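Local coordinates for protein tapirin (Caldicellulosiruptor kristjanssonii, PDB 6N2B) that probably binds cellulose through a C-terminal beta-helix domain that also holds a bound calcium ion, at residues L248-G252 with I412-F417; I314-V320 with I333-K337; L355-Q359 with T401-Y405; S438-K442 with E465-L470; E448-Y452 with I538-I542. All coordinates share one frame; numbering follows the deposited sequence.

Contact 1: residues L248-G252 with I412-F417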
# COMPACT_ATOMS: atom_id res chain seq x y z
N LEU A 248 2.24 -0.28 4.72
CA LEU A 248 2.23 0.41 3.43
C LEU A 248 2.84 1.78 3.70
O LEU A 248 2.17 2.64 4.26
CB LEU A 248 0.82 0.55 2.87
CG LEU A 248 0.65 1.07 1.43
CD1 LEU A 248 -0.75 0.80 0.97
CD2 LEU A 248 0.93 2.56 1.27
N ILE A 249 4.09 1.98 3.32
CA ILE A 249 4.79 3.25 3.53
C ILE A 249 4.94 3.96 2.20
O ILE A 249 5.55 3.43 1.26
CB ILE A 249 6.16 3.04 4.18
CG1 ILE A 249 6.00 2.47 5.59
CG2 ILE A 249 6.93 4.36 4.15
CD1 ILE A 249 7.28 2.00 6.21
N CYS A 250 4.43 5.18 2.11
CA CYS A 250 4.61 5.99 0.91
C CYS A 250 5.31 7.28 1.30
O CYS A 250 4.76 8.07 2.07
CB CYS A 250 3.29 6.31 0.22
SG CYS A 250 3.57 7.48 -1.13
N LYS A 251 6.51 7.49 0.76
CA LYS A 251 7.26 8.69 1.11
C LYS A 251 7.20 9.76 0.03
O LYS A 251 7.87 10.79 0.15
CB LYS A 251 8.69 8.30 1.47
CG LYS A 251 8.72 7.52 2.79
CD LYS A 251 10.03 7.69 3.55
CE LYS A 251 10.10 8.98 4.37
NZ LYS A 251 11.23 8.94 5.35
N GLY A 252 6.37 9.55 -1.01
CA GLY A 252 6.11 10.56 -2.02
C GLY A 252 4.85 11.37 -1.78
O GLY A 252 4.20 11.29 -0.73
N ILE A 412 9.63 6.94 10.95
CA ILE A 412 9.52 6.68 9.51
C ILE A 412 9.84 7.94 8.72
O ILE A 412 10.59 7.89 7.74
CB ILE A 412 8.12 6.13 9.19
CG1 ILE A 412 7.98 4.73 9.81
CG2 ILE A 412 7.88 6.14 7.68
CD1 ILE A 412 6.66 4.07 9.58
N LYS A 413 9.28 9.08 9.13
CA LYS A 413 9.65 10.35 8.52
C LYS A 413 11.16 10.55 8.50
O LYS A 413 11.70 11.15 7.56
CB LYS A 413 8.97 11.49 9.28
CG LYS A 413 8.63 12.73 8.46
CD LYS A 413 8.42 13.93 9.36
CE LYS A 413 6.97 14.05 9.86
NZ LYS A 413 6.08 14.79 8.91
N ASN A 414 11.85 10.04 9.50
CA ASN A 414 13.28 10.28 9.67
C ASN A 414 14.14 9.22 9.02
O ASN A 414 15.37 9.36 9.02
CB ASN A 414 13.63 10.37 11.16
CG ASN A 414 13.22 11.71 11.78
OD1 ASN A 414 13.11 12.72 11.09
ND2 ASN A 414 13.00 11.70 13.10
N PHE A 415 13.55 8.17 8.46
CA PHE A 415 14.33 7.09 7.87
C PHE A 415 14.56 7.38 6.39
O PHE A 415 13.60 7.58 5.63
CB PHE A 415 13.62 5.75 8.04
CG PHE A 415 14.49 4.57 7.78
CD1 PHE A 415 15.31 4.06 8.77
CD2 PHE A 415 14.50 3.97 6.53
CE1 PHE A 415 16.12 2.97 8.52
CE2 PHE A 415 15.31 2.88 6.28
CZ PHE A 415 16.12 2.38 7.27
N ASP A 416 15.84 7.42 5.99
CA ASP A 416 16.23 7.70 4.60
C ASP A 416 16.39 6.36 3.87
O ASP A 416 17.49 5.81 3.75
CB ASP A 416 17.49 8.55 4.57
CG ASP A 416 17.94 8.90 3.15
OD1 ASP A 416 17.28 8.48 2.18
OD2 ASP A 416 18.96 9.61 3.02
N PHE A 417 15.26 5.85 3.38
CA PHE A 417 15.22 4.53 2.74
C PHE A 417 16.27 4.43 1.64
O PHE A 417 16.95 3.41 1.52
CB PHE A 417 13.83 4.26 2.15
CG PHE A 417 12.82 3.79 3.16
CD1 PHE A 417 12.04 4.70 3.87
CD2 PHE A 417 12.64 2.43 3.40
CE1 PHE A 417 11.11 4.28 4.80
CE2 PHE A 417 11.70 2.00 4.34
CZ PHE A 417 10.94 2.92 5.03
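K251 holds its CG away from its own carbonyl carbon (chi1 -69°) and bends at chi3 (81°), which carries the ammonium past F417 and into the chain turn at I412-F415. There NZ meets three backbone oxygens. It donates to I412 O at 2.7 Å and to F415 O at 2.7 Å, both times tilted out of the carbonyl plane, and more weakly to K413 O at 3.2 Å. I412 O also accepts from F415 N, and this one oxygen thus joins the lysine to the turn. On the way, K251 CD passes 3.6 Å from CD1 of F417, the two side chains crossing at about a right angle. The bonds tie helix 408-413 and the loop after it to the outer flank of the beta-helix, at the end of strand 240-250. A leucine in place of K251 would probably leave F415 O without its strong donor and the turn freer to shift. Two residues before the lysine, I249 and I412 meet tip to tip, CD1 to CD1 at 4.0 Å. The same I249 CD1 lies 4.0 Å from F417 CZ. F417 also stacks on Y229 of strand 227-230.

Contact 2: residues I314-V320 with I333-K337; sequences IYSDGEV and IGIVK
I314 and I333 begin the backbone pairing: I314 N donates to I333 O at 3.1 Å. I335 N then gives a straighter bond to I314 O (2.9 Å, 163° at the hydrogen), and S316 N returns one to I335 O at 2.9 Å. The donors alternate between strands as parallel pairing requires, and the strand axes lie only 6° from parallel. At the corner the pattern frays: K337 N reaches both S316 O and G318 O, each weakly. CA-H groups of G334, Y315 and V336 add contacts to carbonyl oxygens of the neighbouring strand. Apolar contacts fall on two faces. On one, I335 CD1 sits at the edge of the Y315 ring, near its plane and 3.8 Å from CE1, while the Y315 hydroxyl, bonded to E313, passes 3.6 Å from I333 CG2. On the other face, V336 CG1 meets I314 CG1 and, from beyond the corner, V320 CG2 at 3.8 Å. Polar side chains gather at the corner: S316 turns OG away from its own N (chi1 -175°), where it accepts from G318 N at 3.2 Å as an ST turn and also bonds to T296. D317 reaches outward to Y295 and Y405. Parallel strands stacked in register, with a corner between faces, are the successive coils of a beta-helix.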
# COMPACT_ATOMS: atom_id res chain seq x y z
N ILE A 314 -5.78 6.99 13.90
CA ILE A 314 -5.62 7.86 12.73
C ILE A 314 -4.98 9.15 13.20
O ILE A 314 -5.47 9.79 14.13
CB ILE A 314 -6.96 8.12 12.00
CG1 ILE A 314 -6.86 9.30 11.02
CG2 ILE A 314 -8.08 8.38 12.98
CD1 ILE A 314 -5.98 9.04 9.83
N TYR A 315 -3.87 9.53 12.58
CA TYR A 315 -3.19 10.78 12.88
C TYR A 315 -2.99 11.54 11.59
O TYR A 315 -2.55 10.96 10.59
CB TYR A 315 -1.84 10.54 13.56
CG TYR A 315 -1.91 9.57 14.71
CD1 TYR A 315 -2.32 9.98 15.96
CD2 TYR A 315 -1.56 8.23 14.54
CE1 TYR A 315 -2.39 9.09 17.03
CE2 TYR A 315 -1.60 7.34 15.60
CZ TYR A 315 -2.03 7.78 16.85
OH TYR A 315 -2.10 6.91 17.90
N SER A 316 -3.31 12.83 11.59
CA SER A 316 -3.23 13.57 10.34
C SER A 316 -2.90 15.03 10.58
O SER A 316 -3.60 15.72 11.34
CB SER A 316 -4.53 13.46 9.55
OG SER A 316 -4.36 14.09 8.30
N ASP A 317 -1.85 15.50 9.93
CA ASP A 317 -1.46 16.90 9.93
C ASP A 317 -2.33 17.74 9.00
O ASP A 317 -2.05 18.93 8.82
CB ASP A 317 0.02 17.03 9.55
CG ASP A 317 0.95 16.50 10.64
OD1 ASP A 317 0.47 16.26 11.77
OD2 ASP A 317 2.17 16.34 10.39
N GLY A 318 -3.37 17.13 8.41
CA GLY A 318 -4.26 17.78 7.46
C GLY A 318 -5.72 17.40 7.68
O GLY A 318 -6.11 17.01 8.78
N GLU A 319 -6.53 17.50 6.63
CA GLU A 319 -7.98 17.41 6.75
C GLU A 319 -8.44 16.02 6.31
O GLU A 319 -8.22 15.62 5.16
CB GLU A 319 -8.64 18.51 5.92
CG GLU A 319 -10.15 18.42 5.65
CD GLU A 319 -10.61 19.46 4.61
OE1 GLU A 319 -9.81 19.80 3.72
OE2 GLU A 319 -11.76 19.95 4.67
N VAL A 320 -9.07 15.29 7.22
CA VAL A 320 -9.73 14.04 6.88
C VAL A 320 -11.10 14.41 6.32
O VAL A 320 -11.94 14.94 7.05
CB VAL A 320 -9.86 13.10 8.08
CG1 VAL A 320 -10.53 11.80 7.66
CG2 VAL A 320 -8.49 12.83 8.72
N ILE A 333 -8.52 5.79 18.55
CA ILE A 333 -8.03 7.16 18.76
C ILE A 333 -7.86 7.88 17.43
O ILE A 333 -7.53 7.28 16.41
CB ILE A 333 -6.72 7.16 19.59
CG1 ILE A 333 -6.40 8.57 20.08
CG2 ILE A 333 -5.59 6.63 18.77
CD1 ILE A 333 -5.30 8.60 21.13
N GLY A 334 -8.09 9.19 17.46
CA GLY A 334 -7.83 10.04 16.32
C GLY A 334 -7.28 11.38 16.76
O GLY A 334 -7.74 11.97 17.75
N ILE A 335 -6.25 11.86 16.06
CA ILE A 335 -5.70 13.20 16.24
C ILE A 335 -5.44 13.80 14.87
O ILE A 335 -4.47 13.45 14.21
CB ILE A 335 -4.39 13.19 17.05
CG1 ILE A 335 -4.53 12.33 18.31
CG2 ILE A 335 -4.00 14.61 17.37
CD1 ILE A 335 -3.23 12.19 19.09
N VAL A 336 -6.32 14.70 14.43
CA VAL A 336 -6.26 15.25 13.09
C VAL A 336 -6.40 16.77 13.17
O VAL A 336 -6.85 17.32 14.17
CB VAL A 336 -7.35 14.66 12.17
CG1 VAL A 336 -7.45 13.18 12.36
CG2 VAL A 336 -8.69 15.34 12.41
N LYS A 337 -5.97 17.43 12.09
CA LYS A 337 -6.14 18.88 11.98
C LYS A 337 -7.61 19.23 11.79
O LYS A 337 -8.14 20.14 12.44
CB LYS A 337 -5.30 19.41 10.81
CG LYS A 337 -5.21 20.95 10.68
CD LYS A 337 -4.40 21.55 11.84
CE LYS A 337 -3.84 22.92 11.50
NZ LYS A 337 -3.71 23.78 12.72

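Contact 3: residues L355-Q359 with T401-Y405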
# COMPACT_ATOMS: atom_id res chain seq x y z
N LEU A 355 -11.76 10.93 19.43
CA LEU A 355 -11.24 11.74 18.34
C LEU A 355 -10.87 13.12 18.87
O LEU A 355 -11.65 13.73 19.61
CB LEU A 355 -12.28 11.86 17.22
CG LEU A 355 -11.98 12.93 16.16
CD1 LEU A 355 -10.61 12.71 15.55
CD2 LEU A 355 -13.03 12.97 15.05
N TYR A 356 -9.68 13.61 18.52
CA TYR A 356 -9.32 15.01 18.71
C TYR A 356 -9.11 15.64 17.35
O TYR A 356 -8.40 15.08 16.51
CB TYR A 356 -8.04 15.17 19.53
CG TYR A 356 -8.00 14.41 20.83
CD1 TYR A 356 -7.72 13.04 20.85
CD2 TYR A 356 -8.21 15.06 22.06
CE1 TYR A 356 -7.66 12.33 22.04
CE2 TYR A 356 -8.16 14.35 23.26
CZ TYR A 356 -7.88 12.99 23.24
OH TYR A 356 -7.83 12.27 24.41
N CYS A 357 -9.74 16.79 17.11
CA CYS A 357 -9.47 17.55 15.90
C CYS A 357 -9.48 19.03 16.23
O CYS A 357 -10.28 19.47 17.05
CB CYS A 357 -10.49 17.25 14.81
SG CYS A 357 -12.22 17.49 15.29
N ASP A 358 -8.58 19.79 15.61
CA ASP A 358 -8.58 21.23 15.83
C ASP A 358 -9.86 21.85 15.30
O ASP A 358 -10.41 22.78 15.90
CB ASP A 358 -7.35 21.87 15.17
CG ASP A 358 -7.32 23.39 15.34
OD1 ASP A 358 -6.99 23.87 16.45
OD2 ASP A 358 -7.61 24.11 14.35
N GLN A 359 -10.38 21.32 14.19
CA GLN A 359 -11.63 21.80 13.62
C GLN A 359 -12.52 20.63 13.22
O GLN A 359 -12.04 19.57 12.81
CB GLN A 359 -11.38 22.70 12.41
CG GLN A 359 -10.95 24.09 12.79
CD GLN A 359 -10.51 24.88 11.59
OE1 GLN A 359 -11.22 24.96 10.59
NE2 GLN A 359 -9.32 25.47 11.69
N THR A 401 -6.05 20.52 24.93
CA THR A 401 -4.72 19.94 24.82
C THR A 401 -4.87 18.52 24.28
O THR A 401 -5.53 17.69 24.91
CB THR A 401 -4.03 19.93 26.19
OG1 THR A 401 -3.50 21.23 26.46
CG2 THR A 401 -2.91 18.89 26.22
N PHE A 402 -4.26 18.26 23.12
CA PHE A 402 -4.32 16.92 22.54
C PHE A 402 -3.13 16.08 22.99
O PHE A 402 -2.09 16.62 23.39
CB PHE A 402 -4.34 17.01 21.01
CG PHE A 402 -5.55 17.70 20.46
CD1 PHE A 402 -6.65 17.97 21.26
CD2 PHE A 402 -5.60 18.06 19.11
CE1 PHE A 402 -7.76 18.61 20.75
CE2 PHE A 402 -6.72 18.69 18.59
CZ PHE A 402 -7.80 18.97 19.40
N PRO A 403 -3.26 14.76 22.97
CA PRO A 403 -2.10 13.91 23.27
C PRO A 403 -1.07 13.99 22.15
O PRO A 403 -1.30 14.55 21.08
CB PRO A 403 -2.69 12.50 23.41
CG PRO A 403 -4.06 12.58 22.80
CD PRO A 403 -4.52 14.00 22.90
N SER A 404 0.09 13.42 22.43
CA SER A 404 1.17 13.48 21.46
C SER A 404 1.03 12.36 20.45
O SER A 404 0.52 11.28 20.76
CB SER A 404 2.52 13.40 22.17
OG SER A 404 2.75 14.56 22.97
N TYR A 405 1.47 12.63 19.22
CA TYR A 405 1.65 11.59 18.21
C TYR A 405 2.51 10.47 18.78
O TYR A 405 3.44 10.74 19.56
CB TYR A 405 2.32 12.14 16.95
CG TYR A 405 1.41 12.84 15.97
CD1 TYR A 405 0.04 12.95 16.20
CD2 TYR A 405 1.92 13.39 14.81
CE1 TYR A 405 -0.78 13.60 15.29
CE2 TYR A 405 1.12 14.04 13.91
CZ TYR A 405 -0.22 14.15 14.13
OH TYR A 405 -0.99 14.79 13.20
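The Y356 ring carries P403 on one face, and the F402 ring in turn has Y356 CB on one of its own. P403 CD stands 3.5 Å from the centroid of the tyrosine ring, nearly over its centre, a CH-pi contact only 12° off the normal. Y356 CB is placed likewise over F402, 3.5 Å from that centroid and 7° off the normal. In this way the loop that follows the last coils of the beta-helix folds back along the outside of strand 354-357, laying its proline and phenylalanine against an outward-pointing tyrosine. The two aromatic rings themselves meet obliquely, with planes at 54°; their side chains run alongside one another, each coming from its own segment, and Y356 CD2 comes to 3.4 Å from F402 CD1. For F402, CG lies beside its backbone N and anti to the carbonyl carbon, and the ring reaches from there over Y356 CB to the corner of the coil. Contact across this surface is made by carbon packing, with no hydrogen bond between the two segments. I335 of the neighbouring coil touches both Y356 and P403, extending the apolar patch by one strand. R379 lies against F402 as a cation-pi partner and forms a salt bridge with D358, linking the ring to the charged corner. The outer rim of the phenylalanine ends against the main chain: C357 O and D358 N sit at its edge, near the ring plane, the oxygen 3.5 Å from F402 CZ.

Contact 4: residues S438-K442 with E465-L470; sequences SVYDK and EVNSKL. With CA (calcium ion), chain C.
S438 and E465 form the close-knit end of this strand-helix contact, beside the calcium ion. S438 OG donates to E465 OE2 at 3.0 Å, on the anti lone pair of that oxygen, and accepts from K469 NZ at 2.8 Å, so the buried hydroxyl is gripped twice. E465 uses its other oxygen, OE1, for the metal at 2.5 Å. With OE1 bound to calcium and OE2 to the serine, the carboxylate is fixed against turning, and S438 acts as a second-shell residue of the site. K469 bends at chi2 and chi4 to bring NZ back to the serine; its salt bridge to E465 OE2 is long. D429, V431, A433 and L436 supply the remaining protein ligands of the calcium. Close packing continues at Y440: K469 O lies over one face of its ring, 3.5 Å from CZ, while L470 CD2 meets the ring obliquely, 3.5 Å from Y440 CD2. Helix 459-470 packs across strand 436-441, which pairs antiparallel with 448-453, at the calcium-bearing end of the beta-helix domain; the axes of these short segments cross at -49°. Toward solvent the contact loosens. Past the ring, two waters link the Y440 hydroxyl to K469 O, each through one good and one weak bond. The exposed K442 stretches out, extended beyond CG, to give L470 O a bond of 3.0 Å from above the carbonyl plane rather than on a lone pair. K442 is also a cation-pi partner of W447.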
# COMPACT_ATOMS: atom_id res chain seq x y z
N SER A 438 20.21 -13.36 -13.78
CA SER A 438 19.55 -13.99 -12.66
C SER A 438 20.57 -14.74 -11.81
O SER A 438 21.67 -15.06 -12.25
CB SER A 438 18.44 -14.94 -13.12
OG SER A 438 18.93 -15.92 -14.01
N VAL A 439 20.16 -14.98 -10.57
CA VAL A 439 20.78 -15.91 -9.63
C VAL A 439 19.69 -16.82 -9.09
O VAL A 439 18.58 -16.35 -8.81
CB VAL A 439 21.47 -15.15 -8.48
CG1 VAL A 439 21.84 -16.09 -7.34
CG2 VAL A 439 22.66 -14.38 -9.02
N TYR A 440 19.98 -18.12 -8.96
CA TYR A 440 18.97 -19.07 -8.51
C TYR A 440 19.49 -19.93 -7.37
O TYR A 440 20.68 -19.94 -7.06
CB TYR A 440 18.48 -19.96 -9.65
CG TYR A 440 19.48 -20.96 -10.20
CD1 TYR A 440 20.39 -20.60 -11.19
CD2 TYR A 440 19.49 -22.27 -9.74
CE1 TYR A 440 21.29 -21.51 -11.70
CE2 TYR A 440 20.38 -23.20 -10.25
CZ TYR A 440 21.28 -22.81 -11.23
OH TYR A 440 22.18 -23.74 -11.73
N ASP A 441 18.57 -20.65 -6.73
CA ASP A 441 18.85 -21.50 -5.57
C ASP A 441 17.97 -22.74 -5.68
O ASP A 441 16.75 -22.65 -5.48
CB ASP A 441 18.59 -20.75 -4.27
CG ASP A 441 18.85 -21.60 -3.02
OD1 ASP A 441 19.13 -22.82 -3.11
OD2 ASP A 441 18.75 -21.01 -1.91
N LYS A 442 18.57 -23.89 -5.98
CA LYS A 442 17.83 -25.14 -6.02
C LYS A 442 17.88 -25.89 -4.70
O LYS A 442 17.22 -26.92 -4.58
CB LYS A 442 18.33 -26.04 -7.15
CG LYS A 442 17.89 -25.62 -8.53
CD LYS A 442 18.19 -26.67 -9.59
CE LYS A 442 17.56 -26.31 -10.95
NZ LYS A 442 17.71 -27.35 -12.00
N GLU A 465 14.82 -16.74 -19.79
CA GLU A 465 15.83 -16.69 -18.74
C GLU A 465 15.65 -17.81 -17.72
O GLU A 465 16.61 -18.52 -17.39
CB GLU A 465 15.80 -15.34 -18.04
CG GLU A 465 16.84 -15.21 -16.95
CD GLU A 465 18.19 -14.82 -17.52
OE1 GLU A 465 18.21 -14.52 -18.74
OE2 GLU A 465 19.20 -14.79 -16.77
N VAL A 466 14.43 -18.00 -17.21
CA VAL A 466 14.22 -18.99 -16.16
C VAL A 466 14.60 -20.39 -16.65
O VAL A 466 15.36 -21.11 -15.99
CB VAL A 466 12.76 -18.94 -15.65
CG1 VAL A 466 12.43 -20.16 -14.83
CG2 VAL A 466 12.52 -17.68 -14.80
N ASN A 467 14.10 -20.79 -17.82
CA ASN A 467 14.40 -22.13 -18.35
C ASN A 467 15.89 -22.35 -18.55
O ASN A 467 16.39 -23.46 -18.39
CB ASN A 467 13.70 -22.34 -19.69
CG ASN A 467 12.30 -22.82 -19.54
OD1 ASN A 467 12.04 -23.97 -19.12
ND2 ASN A 467 11.35 -21.95 -19.90
N SER A 468 16.61 -21.31 -18.98
CA SER A 468 18.03 -21.49 -19.20
C SER A 468 18.75 -21.84 -17.90
O SER A 468 19.67 -22.67 -17.89
CB SER A 468 18.62 -20.23 -19.81
OG SER A 468 18.63 -19.19 -18.84
N LYS A 469 18.34 -21.22 -16.78
CA LYS A 469 19.05 -21.43 -15.53
C LYS A 469 18.62 -22.71 -14.84
O LYS A 469 19.44 -23.37 -14.19
CB LYS A 469 18.87 -20.24 -14.58
CG LYS A 469 19.43 -18.91 -15.12
CD LYS A 469 20.91 -19.01 -15.44
CE LYS A 469 21.57 -17.66 -15.63
NZ LYS A 469 21.58 -16.78 -14.42
N LEU A 470 17.34 -23.09 -14.99
CA LEU A 470 16.76 -24.18 -14.22
C LEU A 470 16.54 -25.46 -15.00
O LEU A 470 16.20 -26.48 -14.39
CB LEU A 470 15.42 -23.73 -13.63
CG LEU A 470 15.45 -22.47 -12.78
CD1 LEU A 470 14.12 -22.35 -12.03
CD2 LEU A 470 16.62 -22.47 -11.80
CA CA C . 20.56 -13.89 -19.24
O HOH W 1 22.85 -23.11 -14.68
O HOH W 2 20.55 -25.91 -13.73

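Contact 5: residues E448-Y452 with I538-I542; sequences EIVVY and IESSI
V450 and I538 form the apolar centre of a helix-on-strand packing at the calcium-bearing end of the domain, where helix 536-546 covers one face of strand 448-453. The axes of these short segments run 17° from parallel and 9.1 Å apart. The two side chains pass flank to flank, pointing opposite ways, with I538 CD1 3.7 Å from V450 CG1. I538 CG1, turned beside its backbone N (chi1 -62°), also lies 3.6 Å from E448 OE1. A glycine at I538 would probably open a gap beside V450 CG1 and leave the E448 side chain without its apolar neighbour. Farther along, Y452 OH and S541 OG share a hydrogen bond of 2.7 Å, with OG close to the plane of the ring at its edge; I542 CG1 lies 3.5 Å from Y452 OH, oblique to the ring. Outward from these, V450 CG2 lies over one face of the Y452 ring, toward its rim, and probably limits how the ring can turn. The helix is held in step by I542 N donating to I538 O. At the other end E448 OE1 accepts from G535 N just before the helix. That same oxygen also takes a hydrogen from a water at 2.8 Å, and the water accepts weakly from I538 N.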
# COMPACT_ATOMS: atom_id res chain seq x y z
N GLU A 448 14.06 -21.13 -5.91
CA GLU A 448 13.99 -19.68 -5.86
C GLU A 448 14.91 -19.10 -6.91
O GLU A 448 16.04 -19.58 -7.10
CB GLU A 448 14.36 -19.17 -4.46
CG GLU A 448 13.54 -19.76 -3.32
CD GLU A 448 13.81 -19.08 -1.97
OE1 GLU A 448 14.56 -18.06 -1.94
OE2 GLU A 448 13.28 -19.58 -0.93
N ILE A 449 14.44 -18.09 -7.62
CA ILE A 449 15.28 -17.40 -8.60
C ILE A 449 14.92 -15.94 -8.52
O ILE A 449 13.75 -15.58 -8.36
CB ILE A 449 15.10 -17.94 -10.04
CG1 ILE A 449 15.87 -17.08 -11.04
CG2 ILE A 449 13.65 -18.04 -10.45
CD1 ILE A 449 16.20 -17.80 -12.36
N VAL A 450 15.94 -15.09 -8.57
CA VAL A 450 15.74 -13.65 -8.70
C VAL A 450 16.16 -13.26 -10.11
O VAL A 450 17.20 -13.71 -10.60
CB VAL A 450 16.53 -12.86 -7.65
CG1 VAL A 450 17.97 -13.32 -7.61
CG2 VAL A 450 16.44 -11.39 -7.95
N VAL A 451 15.33 -12.46 -10.77
CA VAL A 451 15.57 -12.04 -12.14
C VAL A 451 15.85 -10.53 -12.14
O VAL A 451 15.03 -9.74 -11.67
CB VAL A 451 14.38 -12.41 -13.04
CG1 VAL A 451 14.55 -11.83 -14.44
CG2 VAL A 451 14.27 -13.95 -13.09
N TYR A 452 17.01 -10.14 -12.66
CA TYR A 452 17.38 -8.74 -12.76
C TYR A 452 17.16 -8.25 -14.19
O TYR A 452 17.60 -8.90 -15.14
CB TYR A 452 18.84 -8.52 -12.36
CG TYR A 452 19.13 -8.90 -10.94
CD1 TYR A 452 18.91 -8.01 -9.90
CD2 TYR A 452 19.64 -10.17 -10.62
CE1 TYR A 452 19.19 -8.36 -8.58
CE2 TYR A 452 19.92 -10.53 -9.30
CZ TYR A 452 19.70 -9.62 -8.29
OH TYR A 452 19.97 -9.96 -6.99
N ILE A 538 19.28 -15.85 -2.26
CA ILE A 538 18.62 -14.78 -2.99
C ILE A 538 18.86 -13.44 -2.30
O ILE A 538 19.11 -12.43 -2.97
CB ILE A 538 17.13 -15.11 -3.16
CG1 ILE A 538 16.98 -16.39 -3.99
CG2 ILE A 538 16.39 -13.98 -3.84
CD1 ILE A 538 17.54 -16.27 -5.38
N GLU A 539 18.80 -13.40 -0.97
CA GLU A 539 19.09 -12.15 -0.26
C GLU A 539 20.52 -11.69 -0.53
O GLU A 539 20.77 -10.51 -0.81
CB GLU A 539 18.89 -12.30 1.24
CG GLU A 539 17.46 -12.35 1.71
CD GLU A 539 17.35 -12.26 3.24
OE1 GLU A 539 18.38 -11.97 3.91
OE2 GLU A 539 16.22 -12.49 3.77
N SER A 540 21.47 -12.62 -0.44
CA SER A 540 22.87 -12.29 -0.71
C SER A 540 23.02 -11.72 -2.12
O SER A 540 23.76 -10.75 -2.32
CB SER A 540 23.75 -13.52 -0.52
OG SER A 540 25.12 -13.22 -0.75
N SER A 541 22.32 -12.29 -3.09
CA SER A 541 22.39 -11.76 -4.45
C SER A 541 21.84 -10.33 -4.51
O SER A 541 22.44 -9.46 -5.15
CB SER A 541 21.63 -12.67 -5.40
OG SER A 541 21.58 -12.06 -6.68
N ILE A 542 20.70 -10.08 -3.87
CA ILE A 542 20.09 -8.75 -3.90
C ILE A 542 20.93 -7.76 -3.08
O ILE A 542 21.15 -6.62 -3.51
CB ILE A 542 18.64 -8.81 -3.39
CG1 ILE A 542 17.78 -9.66 -4.33
CG2 ILE A 542 18.05 -7.39 -3.18
CD1 ILE A 542 16.42 -10.01 -3.77
O HOH W 3 17.28 -18.47 -1.40

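In the fold
Contacts 2 and 5 are buried, contacts 1 and 4 partly so, and contact 3 lies on the surface. Contact 2 is backbone pairing within the coils, whereas contacts 1 and 3 use successive parts of one returning chain to cover the outside: a lysine gripping carbonyls in the first, CH-pi packing without hydrogen bonds in the second. Contacts 2 and 3 touch, through the neighbouring strands 333-336 and 354-357 and through the returning loop. At the opposite end, contacts 4 and 5 share the antiparallel pair 436-441 and 448-453, each placing a helix on it. Contact 4 is largely polar where it reaches the metal; contact 5 is mainly apolar, with one hydroxyl pair.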